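Local coordinates for purine nucleoside phosphorylase (Thermus thermophilus, PDB 1ODK), which probably catalyses the reversible phosphorolysis of purine nucleosides, splitting the glycosidic bond to give free base and a pentose 1-phosphate, at residues G151-E156 / M180-L185. Numbering follows the deposited sequence.
Sequences GLVASE and MEASAL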
# COMPACT_ATOMS: atom_id res chain seq x y z
N GLY B 151 13.55 -24.81 -4.41
CA GLY B 151 13.45 -23.51 -3.76
C GLY B 151 12.36 -22.61 -4.29
O GLY B 151 11.38 -23.05 -4.89
N LEU B 152 12.56 -21.31 -4.08
CA LEU B 152 11.59 -20.31 -4.48
C LEU B 152 11.64 -19.86 -5.93
O LEU B 152 12.71 -19.79 -6.54
CB LEU B 152 11.75 -19.05 -3.63
CG LEU B 152 11.40 -19.09 -2.14
CD1 LEU B 152 11.78 -17.74 -1.52
CD2 LEU B 152 9.91 -19.38 -1.96
N VAL B 153 10.46 -19.55 -6.45
CA VAL B 153 10.33 -18.98 -7.78
C VAL B 153 9.51 -17.74 -7.48
O VAL B 153 9.00 -17.59 -6.37
CB VAL B 153 9.55 -19.89 -8.79
CG1 VAL B 153 10.34 -21.17 -9.05
CG2 VAL B 153 8.15 -20.20 -8.26
N ALA B 154 9.40 -16.84 -8.44
CA ALA B 154 8.60 -15.65 -8.25
C ALA B 154 7.60 -15.65 -9.40
O ALA B 154 8.00 -15.79 -10.56
CB ALA B 154 9.47 -14.39 -8.31
N SER B 155 6.32 -15.52 -9.08
CA SER B 155 5.27 -15.48 -10.09
C SER B 155 4.96 -14.00 -10.36
O SER B 155 4.48 -13.28 -9.47
CB SER B 155 4.00 -16.19 -9.58
OG SER B 155 4.26 -17.54 -9.25
N GLU B 156 5.24 -13.55 -11.58
CA GLU B 156 5.02 -12.15 -11.93
C GLU B 156 3.95 -11.98 -13.01
O GLU B 156 3.55 -12.95 -13.66
CB GLU B 156 6.32 -11.54 -12.42
CG GLU B 156 6.87 -12.24 -13.64
CD GLU B 156 8.11 -11.57 -14.18
OE1 GLU B 156 8.71 -12.13 -15.12
OE2 GLU B 156 8.49 -10.50 -13.66
N MET B 180 5.09 -17.39 -14.33
CA MET B 180 3.88 -16.58 -14.21
C MET B 180 2.60 -17.31 -13.82
O MET B 180 1.51 -16.88 -14.20
CB MET B 180 3.65 -15.86 -15.55
CG MET B 180 4.84 -15.02 -16.04
SD MET B 180 4.64 -14.41 -17.74
CE MET B 180 3.30 -13.24 -17.50
N GLU B 181 2.70 -18.39 -13.06
CA GLU B 181 1.49 -19.13 -12.72
C GLU B 181 1.43 -19.76 -11.33
O GLU B 181 0.36 -19.87 -10.73
CB GLU B 181 1.25 -20.24 -13.75
CG GLU B 181 0.93 -19.76 -15.17
CD GLU B 181 2.14 -19.34 -15.98
OE1 GLU B 181 1.94 -18.77 -17.08
OE2 GLU B 181 3.30 -19.57 -15.55
N ALA B 182 2.59 -20.18 -10.82
CA ALA B 182 2.67 -20.87 -9.54
C ALA B 182 1.94 -20.28 -8.33
O ALA B 182 1.22 -21.00 -7.65
CB ALA B 182 4.14 -21.09 -9.19
N SER B 183 2.13 -19.00 -8.06
CA SER B 183 1.49 -18.39 -6.90
C SER B 183 -0.03 -18.64 -6.84
O SER B 183 -0.55 -19.05 -5.79
CB SER B 183 1.77 -16.88 -6.88
OG SER B 183 1.19 -16.25 -8.00
N ALA B 184 -0.73 -18.41 -7.94
CA ALA B 184 -2.18 -18.60 -7.98
C ALA B 184 -2.59 -20.06 -7.79
O ALA B 184 -3.56 -20.37 -7.10
CB ALA B 184 -2.76 -18.06 -9.30
N LEU B 185 -1.85 -20.96 -8.42
CA LEU B 185 -2.14 -22.39 -8.29
C LEU B 185 -2.02 -22.80 -6.83
O LEU B 185 -2.90 -23.46 -6.28
CB LEU B 185 -1.16 -23.20 -9.13
CG LEU B 185 -1.21 -24.72 -9.01
CD1 LEU B 185 -2.54 -25.26 -9.55
CD2 LEU B 185 -0.03 -25.32 -9.77
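The first turn of helix 182-192 packs here against strand 152-156 in the alpha/beta core of a nucleoside phosphorylase subunit. The strand and the stretch 180-183 that leads into the helix run steeply across each other, with directions 113° apart. V153 and S155 lie on the same face of the strand and point at the helix start. S155 carries the polar link. Its OG is anti to the carbonyl carbon (chi1 -59°) and accepts the backbone N-H of S183, with S183 N 2.8 Å from S155 OG. The bond is fairly straight, at 160° at the hydrogen. S155 OG also bonds to E179, so two partners fix its rotation. The other carboxylate oxygen of E179 bonds to the backbone N of E181 and of A182. E179 thus joins the serine to the helix start.

Strands 152-156 and 175-179 are parallel neighbours, linked through helix 164-171 in a beta-alpha-beta crossover. The chain leaves the second strand at E179 and enters the helix with E181 at the N-cap position. In hexameric relatives the corresponding Met-Glu pair lines the nucleoside site, so M180 and E181 probably do so here. E181 forms a salt bridge with R87.

The side chains of the two serines lie together, with S155 CB 3.2 Å from S183 OG. That hydroxyl bonds to D113. Beside them, V153 CG2 meets A182 CB at 4.2 Å, an apolar touch next to the polar link. At the other end M180 CG rests 3.4 Å from the carbonyl O of E156. The methionine bends at its last torsion, and its chain crosses that of E156 obliquely. E156 points away; its OE2 bonds to T162 and to Q118 of a neighbouring subunit. M180 also packs on P68 of that subunit.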